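Local coordinates for lipolytic protein G-D-S-L family (Chitinophaga pinensis, PDB 4Q7Q) that is of unknown function but, as a member of the GDSL (SGNH hydrolase) family, probably hydrolyses ester bonds as a lipase or acylhydrolase, at residues T156-A161 / L178-L183. Numbering follows the deposited sequence.
Sequences TLEEFA and LYHHPL
Tyr179 and Glu158 both carry CG anti to the backbone N (chi1 -169° and -174°), and the two side chains cross at about a right angle. Glu158 CA, in the first turn of helix 157-171, sits over one face of the Tyr179 ring in a CH-pi contact, 3.9 Å from the ring centroid and offset toward the rim. Glu158 CB meets the phenol end, 3.5 Å from Tyr179 OH, while Leu157 CG touches Tyr179 CE2 at 4.0 Å. At the root of the ring, Ala161 CB presses against Tyr179 CB at 3.5 Å. A water 2.6 Å from Tyr179 OH is hydrogen-bonded to it and accepts the N-H of Glu158, one of the amides at the start of the helix. The extended Glu158 chain carries its carboxylate on to His180, whose NE2 gives an almost straight bond (177°) to OE2 of Glu158, 3.0 Å long; NE2 meets the anti side tilted out of the carboxylate plane, while OE2 lies in the imidazole plane. His180 ND1 is hydrogen-bonded to Asp177, so the imidazole is gripped at both nitrogens and, between two carboxylates, probably carries positive charge. Tyr179 CD1 lies over the centre of the His180 ring. An alanine at Tyr179 would probably leave a gap over Glu158 CA and Leu157 and the bridging water without its phenol partner. Thr156 and Glu159 close the helix start with a capping box. The contact joins this start to the type I turn 178-181 just beyond edge strand 175-176 of the parallel sheet, with Leu178 and His181 resting on helix 241-257 and Leu157 on helix 80-85.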
loop_
_atom_site.group_PDB
_atom_site.type_symbol
_atom_site.label_atom_id
_atom_site.label_comp_id
_atom_site.label_asym_id
_atom_site.label_seq_id
_atom_site.Cartn_x
_atom_site.Cartn_y
_atom_site.Cartn_z
ATOM N N THR A 156 -3.887 -3.245 -15.007
ATOM C CA THR A 156 -4.741 -2.850 -13.891
ATOM C C THR A 156 -4.011 -3.103 -12.589
ATOM O O THR A 156 -3.127 -3.956 -12.515
ATOM C CB THR A 156 -6.036 -3.664 -13.834
ATOM O OG1 THR A 156 -5.713 -5.032 -13.560
ATOM C CG2 THR A 156 -6.810 -3.562 -15.145
ATOM N N LEU A 157 -4.397 -2.382 -11.549
ATOM C CA LEU A 157 -3.822 -2.609 -10.231
ATOM C C LEU A 157 -4.213 -4.001 -9.749
ATOM O O LEU A 157 -3.442 -4.669 -9.040
ATOM C CB LEU A 157 -4.284 -1.533 -9.242
ATOM C CG LEU A 157 -3.708 -1.607 -7.824
ATOM C CD1 LEU A 157 -2.175 -1.573 -7.828
ATOM C CD2 LEU A 157 -4.269 -0.459 -7.006
ATOM N N GLU A 158 -5.389 -4.461 -10.167
ATOM C CA GLU A 158 -5.832 -5.793 -9.792
ATOM C C GLU A 158 -4.843 -6.878 -10.221
ATOM O O GLU A 158 -4.683 -7.880 -9.523
ATOM C CB GLU A 158 -7.225 -6.092 -10.345
ATOM C CG GLU A 158 -7.752 -7.418 -9.842
ATOM C CD GLU A 158 -9.134 -7.757 -10.351
ATOM O OE1 GLU A 158 -9.577 -7.159 -11.354
ATOM O OE2 GLU A 158 -9.782 -8.629 -9.737
ATOM N N GLU A 159 -4.176 -6.684 -11.360
ATOM C CA GLU A 159 -3.171 -7.654 -11.799
ATOM C C GLU A 159 -2.044 -7.795 -10.787
ATOM O O GLU A 159 -1.485 -8.881 -10.611
ATOM C CB GLU A 159 -2.572 -7.252 -13.132
ATOM C CG GLU A 159 -3.514 -7.379 -14.286
ATOM C CD GLU A 159 -2.861 -6.923 -15.564
ATOM O OE1 GLU A 159 -1.886 -7.574 -15.997
ATOM O OE2 GLU A 159 -3.303 -5.904 -16.116
ATOM N N PHE A 160 -1.701 -6.686 -10.142
ATOM C CA PHE A 160 -0.665 -6.679 -9.113
ATOM C C PHE A 160 -1.139 -7.434 -7.874
ATOM O O PHE A 160 -0.397 -8.226 -7.296
ATOM C CB PHE A 160 -0.245 -5.238 -8.789
ATOM C CG PHE A 160 0.510 -4.576 -9.903
ATOM C CD1 PHE A 160 -0.145 -4.169 -11.059
ATOM C CD2 PHE A 160 1.883 -4.380 -9.815
ATOM C CE1 PHE A 160 0.553 -3.576 -12.102
ATOM C CE2 PHE A 160 2.583 -3.792 -10.852
ATOM C CZ PHE A 160 1.919 -3.386 -11.992
ATOM N N ALA A 161 -2.380 -7.195 -7.467
ATOM C CA ALA A 161 -2.955 -7.952 -6.363
ATOM C C ALA A 161 -2.976 -9.440 -6.694
ATOM O O ALA A 161 -2.662 -10.280 -5.848
ATOM C CB ALA A 161 -4.349 -7.456 -6.054
ATOM N N LEU A 178 -6.185 -6.963 0.564
ATOM C CA LEU A 178 -6.843 -5.664 0.676
ATOM C C LEU A 178 -7.585 -5.282 -0.603
ATOM O O LEU A 178 -8.623 -4.626 -0.546
ATOM C CB LEU A 178 -5.848 -4.561 1.032
ATOM C CG LEU A 178 -5.049 -4.768 2.319
ATOM C CD1 LEU A 178 -4.103 -3.607 2.503
ATOM C CD2 LEU A 178 -5.987 -4.922 3.515
ATOM N N TYR A 179 -7.046 -5.680 -1.752
ATOM C CA TYR A 179 -7.639 -5.289 -3.025
ATOM C C TYR A 179 -9.097 -5.729 -3.099
ATOM O O TYR A 179 -9.969 -4.963 -3.509
ATOM C CB TYR A 179 -6.862 -5.848 -4.228
ATOM C CG TYR A 179 -7.346 -5.195 -5.496
ATOM C CD1 TYR A 179 -8.508 -5.634 -6.117
ATOM C CD2 TYR A 179 -6.687 -4.097 -6.037
ATOM C CE1 TYR A 179 -8.999 -5.021 -7.233
ATOM C CE2 TYR A 179 -7.174 -3.476 -7.184
ATOM C CZ TYR A 179 -8.331 -3.950 -7.772
ATOM O OH TYR A 179 -8.847 -3.349 -8.889
ATOM N N HIS A 180 -9.361 -6.966 -2.689
ATOM C CA HIS A 180 -10.715 -7.503 -2.761
ATOM C C HIS A 180 -11.480 -7.434 -1.443
ATOM O O HIS A 180 -12.545 -8.035 -1.304
ATOM C CB HIS A 180 -10.697 -8.936 -3.306
ATOM C CG HIS A 180 -10.084 -9.053 -4.669
ATOM N ND1 HIS A 180 -8.804 -9.523 -4.873
ATOM C CD2 HIS A 180 -10.577 -8.760 -5.895
ATOM C CE1 HIS A 180 -8.534 -9.514 -6.167
ATOM N NE2 HIS A 180 -9.592 -9.055 -6.809
ATOM N N HIS A 181 -10.946 -6.692 -0.479
ATOM C CA HIS A 181 -11.622 -6.510 0.797
ATOM C C HIS A 181 -12.961 -5.801 0.581
ATOM O O HIS A 181 -13.006 -4.740 -0.027
ATOM C CB HIS A 181 -10.731 -5.701 1.742
ATOM C CG HIS A 181 -11.167 -5.742 3.173
ATOM N ND1 HIS A 181 -12.374 -5.236 3.600
ATOM C CD2 HIS A 181 -10.547 -6.224 4.276
ATOM C CE1 HIS A 181 -12.486 -5.416 4.906
ATOM N NE2 HIS A 181 -11.391 -6.009 5.340
ATOM N N PRO A 182 -14.059 -6.394 1.072
ATOM C CA PRO A 182 -15.383 -5.825 0.786
ATOM C C PRO A 182 -15.595 -4.398 1.313
ATOM O O PRO A 182 -16.493 -3.702 0.829
ATOM C CB PRO A 182 -16.350 -6.812 1.458
ATOM C CG PRO A 182 -15.517 -7.557 2.453
ATOM C CD PRO A 182 -14.140 -7.625 1.874
ATOM N N LEU A 183 -14.781 -3.962 2.271
ATOM C CA LEU A 183 -14.914 -2.611 2.811
ATOM C C LEU A 183 -14.028 -1.581 2.106
ATOM O O LEU A 183 -14.233 -0.375 2.259
ATOM C CB LEU A 183 -14.614 -2.597 4.313
ATOM C CG LEU A 183 -15.527 -3.436 5.202
ATOM C CD1 LEU A 183 -15.119 -3.303 6.662
ATOM C CD2 LEU A 183 -16.978 -3.026 5.015
HETATM O O HOH W 1 -7.490 -2.400 -10.847
#